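Local coordinates for cell wall binding protein cwp8 (Peptoclostridium difficile, PDB 5J6Q), which probably anchors itself to the bacterial cell wall through its CWB2 modules, as a surface protein associated with the S-layer, at residues Asp292-Glu304 with Leu340-Glu354. Numbering follows the deposited sequence.
With SO4 (sulfate ion), chain D.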
ATOM      1  N   ASP A 292      11.369  12.248  -2.850  1.00 44.27           N
ATOM      2  CA  ASP A 292      11.626  12.418  -4.281  1.00 48.25           C
ATOM      3  C   ASP A 292      13.023  12.940  -4.531  1.00 49.23           C
ATOM      4  O   ASP A 292      13.470  12.979  -5.708  1.00 50.72           O
ATOM      5  CB  ASP A 292      10.563  13.374  -4.906  1.00 51.73           C
ATOM      6  CG  ASP A 292      10.383  14.656  -4.091  1.00 59.84           C
ATOM      7  OD1 ASP A 292      11.387  15.299  -3.774  1.00 65.95           O
ATOM      8  OD2 ASP A 292       9.235  15.010  -3.785  1.00 66.62           O
ATOM      9  N   SER A 293      13.774  13.354  -3.451  1.00 44.13           N
ATOM     10  CA  SER A 293      15.155  13.814  -3.742  1.00 40.84           C
ATOM     11  C   SER A 293      16.027  13.608  -2.500  1.00 40.91           C
ATOM     12  O   SER A 293      15.487  13.177  -1.459  1.00 45.14           O
ATOM     13  CB  SER A 293      15.149  15.292  -4.160  1.00 43.90           C
ATOM     14  OG  SER A 293      14.782  16.145  -3.068  1.00 45.80           O
ATOM     15  N   ARG A 294      17.318  13.859  -2.582  1.00 38.05           N
ATOM     16  CA  ARG A 294      18.224  13.760  -1.421  1.00 41.25           C
ATOM     17  C   ARG A 294      17.782  14.711  -0.304  1.00 42.57           C
ATOM     18  O   ARG A 294      17.854  14.360   0.905  1.00 39.27           O
ATOM     19  CB  ARG A 294      19.679  14.037  -1.856  1.00 43.95           C
ATOM     20  CG  ARG A 294      19.912  15.490  -2.353  1.00 45.07           C
ATOM     21  CD  ARG A 294      21.294  15.630  -3.041  1.00 51.60           C
ATOM     22  NE  ARG A 294      21.507  14.580  -4.026  1.00 56.59           N
ATOM     23  CZ  ARG A 294      22.692  14.021  -4.285  1.00 59.26           C
ATOM     24  NH1 ARG A 294      22.789  13.047  -5.183  1.00 57.27           N
ATOM     25  NH2 ARG A 294      23.782  14.431  -3.651  1.00 49.92           N
ATOM     26  N   PHE A 295      17.274  15.890  -0.671  1.00 41.51           N
ATOM     27  CA  PHE A 295      16.687  16.843   0.346  1.00 42.68           C
ATOM     28  C   PHE A 295      15.473  16.241   1.084  1.00 41.15           C
ATOM     29  O   PHE A 295      15.427  16.331   2.309  1.00 40.12           O
ATOM     30  CB  PHE A 295      16.176  18.197  -0.323  1.00 41.90           C
ATOM     31  CG  PHE A 295      17.297  18.810  -1.120  1.00 43.87           C
ATOM     32  CD1 PHE A 295      17.292  18.756  -2.508  1.00 51.73           C
ATOM     33  CD2 PHE A 295      18.386  19.386  -0.484  1.00 46.68           C
ATOM     34  CE1 PHE A 295      18.367  19.267  -3.251  1.00 44.01           C
ATOM     35  CE2 PHE A 295      19.459  19.891  -1.220  1.00 57.48           C
ATOM     36  CZ  PHE A 295      19.442  19.818  -2.607  1.00 52.34           C
ATOM     37  N   THR A 296      14.481  15.609   0.347  1.00 43.13           N
ATOM     38  CA  THR A 296      13.290  15.096   1.083  1.00 40.91           C
ATOM     39  C   THR A 296      13.616  13.752   1.809  1.00 42.76           C
ATOM     40  O   THR A 296      13.061  13.482   2.910  1.00 40.32           O
ATOM     41  CB  THR A 296      12.081  15.051   0.193  1.00 42.08           C
ATOM     42  OG1 THR A 296      12.469  14.473  -1.089  1.00 48.88           O
ATOM     43  CG2 THR A 296      11.514  16.470  -0.017  1.00 43.74           C
ATOM     44  N   THR A 297      14.534  12.938   1.234  1.00 40.54           N
ATOM     45  CA  THR A 297      15.021  11.764   2.005  1.00 37.78           C
ATOM     46  C   THR A 297      15.671  12.274   3.279  1.00 33.07           C
ATOM     47  O   THR A 297      15.364  11.734   4.360  1.00 34.32           O
ATOM     48  CB  THR A 297      16.023  10.953   1.204  1.00 35.63           C
ATOM     49  OG1 THR A 297      15.336  10.488   0.026  1.00 37.24           O
ATOM     50  CG2 THR A 297      16.623   9.785   2.011  1.00 27.50           C
ATOM     51  N   ALA A 298      16.519  13.315   3.214  1.00 34.37           N
ATOM     52  CA  ALA A 298      17.207  13.858   4.446  1.00 37.50           C
ATOM     53  C   ALA A 298      16.170  14.315   5.528  1.00 39.16           C
ATOM     54  O   ALA A 298      16.342  14.024   6.735  1.00 35.38           O
ATOM     55  CB  ALA A 298      18.168  15.001   4.082  1.00 34.11           C
ATOM     56  N   VAL A 299      15.058  14.949   5.087  1.00 39.77           N
ATOM     57  CA  VAL A 299      13.967  15.269   6.029  1.00 41.89           C
ATOM     58  C   VAL A 299      13.344  14.003   6.626  1.00 44.89           C
ATOM     59  O   VAL A 299      13.053  13.949   7.845  1.00 43.29           O
ATOM     60  CB  VAL A 299      12.864  16.106   5.320  1.00 45.92           C
ATOM     61  CG1 VAL A 299      11.738  16.419   6.306  1.00 40.48           C
ATOM     62  CG2 VAL A 299      13.452  17.427   4.711  1.00 36.57           C
ATOM     63  N   GLU A 300      13.087  12.957   5.782  1.00 45.58           N
ATOM     64  CA  GLU A 300      12.500  11.720   6.337  1.00 44.06           C
ATOM     65  C   GLU A 300      13.422  11.048   7.352  1.00 41.58           C
ATOM     66  O   GLU A 300      12.889  10.465   8.318  1.00 39.45           O
ATOM     67  CB  GLU A 300      12.073  10.681   5.253  1.00 44.48           C
ATOM     68  CG  GLU A 300      10.975  11.214   4.324  1.00 48.37           C
ATOM     69  CD  GLU A 300       9.711  11.663   5.118  1.00 56.01           C
ATOM     70  OE1 GLU A 300       9.182  10.857   5.858  1.00 57.61           O
ATOM     71  OE2 GLU A 300       9.287  12.819   5.000  1.00 61.45           O
ATOM     72  N   VAL A 301      14.761  11.104   7.177  1.00 35.03           N
ATOM     73  CA  VAL A 301      15.649  10.580   8.232  1.00 36.71           C
ATOM     74  C   VAL A 301      15.451  11.473   9.489  1.00 41.21           C
ATOM     75  O   VAL A 301      15.313  10.947  10.603  1.00 36.48           O
ATOM     76  CB  VAL A 301      17.159  10.559   7.861  1.00 37.63           C
ATOM     77  CG1 VAL A 301      18.065  10.271   9.080  1.00 29.23           C
ATOM     78  CG2 VAL A 301      17.376   9.485   6.792  1.00 38.06           C
ATOM     79  N   SER A 302      15.422  12.790   9.300  1.00 40.11           N
ATOM     80  CA  SER A 302      15.248  13.706  10.437  1.00 44.88           C
ATOM     81  C   SER A 302      13.920  13.404  11.161  1.00 44.89           C
ATOM     82  O   SER A 302      13.901  13.319  12.399  1.00 42.54           O
ATOM     83  CB  SER A 302      15.305  15.160   9.991  1.00 43.22           C
ATOM     84  OG  SER A 302      15.440  15.998  11.123  1.00 47.11           O
ATOM     85  N   LYS A 303      12.823  13.189  10.415  1.00 44.87           N
ATOM     86  CA  LYS A 303      11.594  12.829  11.133  1.00 44.29           C
ATOM     87  C   LYS A 303      11.722  11.532  11.926  1.00 46.60           C
ATOM     88  O   LYS A 303      11.093  11.400  12.977  1.00 43.97           O
ATOM     89  CB  LYS A 303      10.440  12.737  10.179  1.00 42.32           C
ATOM     90  CG  LYS A 303      10.107  14.173   9.689  1.00 41.33           C
ATOM     91  CD  LYS A 303       9.408  14.000   8.360  1.00 59.39           C
ATOM     92  CE  LYS A 303       8.788  15.276   7.831  1.00 68.28           C
ATOM     93  NZ  LYS A 303       7.594  14.924   7.022  1.00 68.75           N
ATOM     94  N   GLU A 304      12.576  10.594  11.466  1.00 40.97           N
ATOM     95  CA  GLU A 304      12.712   9.373  12.189  1.00 41.26           C
ATOM     96  C   GLU A 304      13.508   9.615  13.434  1.00 43.16           C
ATOM     97  O   GLU A 304      13.197   9.046  14.478  1.00 43.25           O
ATOM     98  CB  GLU A 304      13.372   8.289  11.325  1.00 38.89           C
ATOM     99  CG  GLU A 304      13.314   6.940  11.988  1.00 48.53           C
ATOM    100  CD  GLU A 304      11.880   6.387  12.104  1.00 58.12           C
ATOM    101  OE1 GLU A 304      11.015   6.685  11.203  1.00 57.67           O
ATOM    102  OE2 GLU A 304      11.652   5.648  13.082  1.00 51.79           O
ATOM    103  N   LEU A 340      21.313  17.829   7.494  1.00 36.91           N
ATOM    104  CA  LEU A 340      20.369  18.277   6.482  1.00 36.71           C
ATOM    105  C   LEU A 340      21.258  18.833   5.371  1.00 37.43           C
ATOM    106  O   LEU A 340      22.440  18.959   5.581  1.00 38.85           O
ATOM    107  CB  LEU A 340      19.346  19.331   7.003  1.00 33.62           C
ATOM    108  CG  LEU A 340      18.311  18.733   8.001  1.00 41.29           C
ATOM    109  CD1 LEU A 340      17.539  19.890   8.754  1.00 45.80           C
ATOM    110  CD2 LEU A 340      17.266  17.867   7.265  1.00 35.66           C
ATOM    111  N   LEU A 341      20.707  19.177   4.238  1.00 40.91           N
ATOM    112  CA  LEU A 341      21.523  19.541   3.105  1.00 39.27           C
ATOM    113  C   LEU A 341      21.120  20.888   2.523  1.00 48.40           C
ATOM    114  O   LEU A 341      19.924  21.173   2.455  1.00 50.76           O
ATOM    115  CB  LEU A 341      21.287  18.462   2.004  1.00 38.79           C
ATOM    116  CG  LEU A 341      21.482  16.968   2.424  1.00 39.94           C
ATOM    117  CD1 LEU A 341      20.958  16.005   1.317  1.00 40.96           C
ATOM    118  CD2 LEU A 341      22.895  16.679   2.683  1.00 36.41           C
ATOM    119  N   SER A 342      22.114  21.658   1.999  1.00 53.57           N
ATOM    120  CA  SER A 342      21.810  22.928   1.383  1.00 61.95           C
ATOM    121  C   SER A 342      22.392  23.028  -0.015  1.00 63.01           C
ATOM    122  O   SER A 342      23.379  22.362  -0.325  1.00 61.24           O
ATOM    123  CB  SER A 342      22.422  24.069   2.198  1.00 65.14           C
ATOM    124  OG  SER A 342      21.828  25.306   1.848  1.00 64.26           O
ATOM    125  N   LYS A 343      21.755  23.829  -0.867  1.00 63.12           N
ATOM    126  CA  LYS A 343      22.407  24.092  -2.125  1.00 66.12           C
ATOM    127  C   LYS A 343      23.506  25.133  -1.717  1.00 67.59           C
ATOM    128  O   LYS A 343      23.465  25.688  -0.614  1.00 64.67           O
ATOM    129  CB  LYS A 343      21.396  24.659  -3.119  1.00 67.29           C
ATOM    130  CG  LYS A 343      20.928  23.632  -4.152  1.00 68.61           C
ATOM    131  CD  LYS A 343      19.433  23.406  -4.090  1.00 68.02           C
ATOM    132  CE  LYS A 343      18.960  22.557  -5.266  1.00 59.81           C
ATOM    133  NZ  LYS A 343      17.520  22.799  -5.538  1.00 58.65           N
ATOM    134  N   LYS A 344      24.476  25.367  -2.554  1.00 71.28           N
ATOM    135  CA  LYS A 344      25.499  26.356  -2.263  1.00 74.34           C
ATOM    136  C   LYS A 344      24.841  27.730  -2.248  1.00 74.30           C
ATOM    137  O   LYS A 344      25.068  28.506  -1.337  1.00 71.52           O
ATOM    138  CB  LYS A 344      26.605  26.353  -3.345  1.00 82.00           C
ATOM    139  CG  LYS A 344      27.551  27.551  -3.208  1.00 94.47           C
ATOM    140  CD  LYS A 344      28.608  27.594  -4.306  1.00106.76           C
ATOM    141  CE  LYS A 344      29.503  28.800  -4.124  1.00114.79           C
ATOM    142  NZ  LYS A 344      30.531  28.906  -5.198  1.00120.56           N
ATOM    143  N   ASP A 345      24.010  28.021  -3.260  1.00 73.55           N
ATOM    144  CA  ASP A 345      23.385  29.342  -3.344  1.00 75.75           C
ATOM    145  C   ASP A 345      21.985  29.440  -2.780  1.00 77.88           C
ATOM    146  O   ASP A 345      21.340  30.452  -3.024  1.00 80.65           O
ATOM    147  CB  ASP A 345      23.367  29.816  -4.801  1.00 80.11           C
ATOM    148  CG  ASP A 345      24.748  30.133  -5.324  1.00 83.06           C
ATOM    149  OD1 ASP A 345      25.655  30.380  -4.499  1.00 84.17           O
ATOM    150  OD2 ASP A 345      24.929  30.123  -6.554  1.00 89.60           O
ATOM    151  N   SER A 346      21.486  28.416  -2.046  1.00 77.55           N
ATOM    152  CA  SER A 346      20.156  28.538  -1.437  1.00 74.86           C
ATOM    153  C   SER A 346      19.812  27.397  -0.482  1.00 74.25           C
ATOM    154  O   SER A 346      20.517  26.397  -0.390  1.00 74.67           O
ATOM    155  CB  SER A 346      19.073  28.633  -2.501  1.00 68.24           C
ATOM    156  OG  SER A 346      19.157  27.556  -3.407  1.00 70.15           O
ATOM    157  N   LEU A 347      18.712  27.574   0.217  1.00 72.28           N
ATOM    158  CA  LEU A 347      18.194  26.614   1.166  1.00 71.47           C
ATOM    159  C   LEU A 347      16.830  26.247   0.642  1.00 68.24           C
ATOM    160  O   LEU A 347      15.944  27.106   0.634  1.00 66.73           O
ATOM    161  CB  LEU A 347      18.082  27.231   2.572  1.00 72.05           C
ATOM    162  CG  LEU A 347      18.082  26.221   3.714  1.00 77.84           C
ATOM    163  CD1 LEU A 347      19.405  25.500   3.776  1.00 78.92           C
ATOM    164  CD2 LEU A 347      17.843  26.930   5.024  1.00 79.53           C
ATOM    165  N   PRO A 348      16.630  24.991   0.182  1.00 57.19           N
ATOM    166  CA  PRO A 348      15.326  24.573  -0.345  1.00 50.50           C
ATOM    167  C   PRO A 348      14.284  24.733   0.809  1.00 49.58           C
ATOM    168  O   PRO A 348      14.727  24.587   1.939  1.00 48.45           O
ATOM    169  CB  PRO A 348      15.582  23.110  -0.777  1.00 52.00           C
ATOM    170  CG  PRO A 348      17.069  23.074  -1.033  1.00 56.92           C
ATOM    171  CD  PRO A 348      17.614  23.905   0.129  1.00 52.65           C
ATOM    172  N   SER A 349      12.987  24.975   0.537  1.00 49.33           N
ATOM    173  CA  SER A 349      12.007  25.212   1.571  1.00 58.64           C
ATOM    174  C   SER A 349      11.767  24.004   2.448  1.00 59.78           C
ATOM    175  O   SER A 349      11.427  24.174   3.618  1.00 58.02           O
ATOM    176  CB  SER A 349      10.673  25.676   0.976  1.00 61.49           C
ATOM    177  OG  SER A 349      10.030  24.704   0.176  1.00 66.07           O
ATOM    178  N   GLU A 350      11.943  22.810   1.906  1.00 55.78           N
ATOM    179  CA  GLU A 350      11.741  21.564   2.639  1.00 54.08           C
ATOM    180  C   GLU A 350      12.675  21.444   3.775  1.00 46.27           C
ATOM    181  O   GLU A 350      12.293  20.974   4.814  1.00 47.21           O
ATOM    182  CB  GLU A 350      11.926  20.344   1.701  1.00 56.66           C
ATOM    183  CG  GLU A 350      10.749  20.194   0.762  1.00 65.80           C
ATOM    184  CD  GLU A 350      11.019  20.836  -0.615  1.00 73.29           C
ATOM    185  OE1 GLU A 350      10.256  20.514  -1.515  1.00 72.58           O
ATOM    186  OE2 GLU A 350      11.992  21.649  -0.773  1.00 70.49           O
ATOM    187  N   ILE A 351      13.906  21.855   3.579  1.00 47.45           N
ATOM    188  CA  ILE A 351      14.970  21.803   4.588  1.00 45.49           C
ATOM    189  C   ILE A 351      14.737  22.981   5.651  1.00 50.83           C
ATOM    190  O   ILE A 351      14.884  22.787   6.849  1.00 50.24           O
ATOM    191  CB  ILE A 351      16.318  21.955   3.854  1.00 43.27           C
ATOM    192  CG1 ILE A 351      16.678  20.631   3.012  1.00 42.57           C
ATOM    193  CG2 ILE A 351      17.423  22.304   4.848  1.00 39.20           C
ATOM    194  CD1 ILE A 351      16.739  19.293   3.779  1.00 37.59           C
ATOM    195  N   GLU A 352      14.376  24.172   5.180  1.00 51.12           N
ATOM    196  CA  GLU A 352      14.122  25.292   6.078  1.00 52.55           C
ATOM    197  C   GLU A 352      12.996  24.892   6.983  1.00 53.70           C
ATOM    198  O   GLU A 352      13.096  25.029   8.216  1.00 54.25           O
ATOM    199  CB  GLU A 352      13.759  26.551   5.229  1.00 56.25           C
ATOM    200  CG  GLU A 352      13.194  27.701   6.050  1.00 63.78           C
ATOM    201  CD  GLU A 352      13.007  28.946   5.206  1.00 68.65           C
ATOM    202  OE1 GLU A 352      12.176  28.903   4.296  1.00 76.42           O
ATOM    203  OE2 GLU A 352      13.709  29.934   5.435  1.00 70.87           O
ATOM    204  N   ALA A 353      11.921  24.343   6.383  1.00 52.27           N
ATOM    205  CA  ALA A 353      10.754  23.858   7.122  1.00 46.81           C
ATOM    206  C   ALA A 353      11.140  22.791   8.125  1.00 45.82           C
ATOM    207  O   ALA A 353      10.551  22.786   9.202  1.00 43.85           O
ATOM    208  CB  ALA A 353       9.691  23.326   6.147  1.00 41.87           C
ATOM    209  N   GLU A 354      12.176  21.864   7.823  1.00 44.26           N
ATOM    210  CA  GLU A 354      12.537  20.789   8.807  1.00 39.73           C
ATOM    211  C   GLU A 354      13.383  21.439   9.870  1.00 38.86           C
ATOM    212  O   GLU A 354      13.325  21.025  11.034  1.00 41.85           O
ATOM    213  CB  GLU A 354      13.293  19.552   8.170  1.00 34.11           C
ATOM    214  CG  GLU A 354      13.753  18.502   9.167  1.00 39.01           C
ATOM    215  CD  GLU A 354      12.600  17.640   9.733  1.00 45.76           C
ATOM    216  OE1 GLU A 354      12.906  16.698  10.427  1.00 42.61           O
ATOM    217  OE2 GLU A 354      11.400  17.933   9.517  1.00 50.18           O
TER
HETATM  218  S   SO4 D 703      18.775  13.165  -6.038  1.00 79.78           S
HETATM  219  O1  SO4 D 703      20.060  12.913  -6.755  1.00 80.52           O
HETATM  220  O2  SO4 D 703      17.741  13.339  -6.908  1.00 79.58           O
HETATM  221  O3  SO4 D 703      18.836  14.321  -5.253  1.00 80.12           O
HETATM  222  O4  SO4 D 703      18.471  11.975  -5.132  1.00 82.33           O
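The Phe295 ring lies between Pro348, whose CG sits 4.1 Å from the ring centroid in a CH-pi contact over one face, and Arg294, whose CG covers the opposite face. Leu341 O meets the ring edge near its plane, 3.8 Å from Phe295 CD2, while Lys343 CE lies near Phe295 CZ, the two side chains crossing at about a right angle. This is Toprim-like alpha/beta packing within a CWB2 module: helix 294-304 lies over edge strand 340-342, running nearly antiparallel to it at 154°, and beside helix 349-354, nearly parallel at 17°. Ala298 faces the strand, its CB 4.1 Å from Leu341 CD1. Arg294 bends at chi3 and brings its guanidinium edge to a sulfate, probably from the crystallisation liquor; its backbone N and NE both donate to sulfate O3, and NH1 to O1. NH2 turns instead to Glu319 O, and Gln529 also holds the anion. At the N-terminus of helix 294-304, Ser293 N donates to Thr296 OG1 and Thr296 N, more weakly, to Ser293 OG, a capping box. Toward the other end, Glu354 is salt-bridged to Arg357 and receives a weak hydrogen bond from Ser302 OG at OE1, an atom whose position is less certain. Val299 fits its two branches to different partners: CG2 meets Ile351 CD1 at 3.9 Å, and CG1, anti to the backbone N (chi1 180°), lies 3.6 Å from Glu354 OE2.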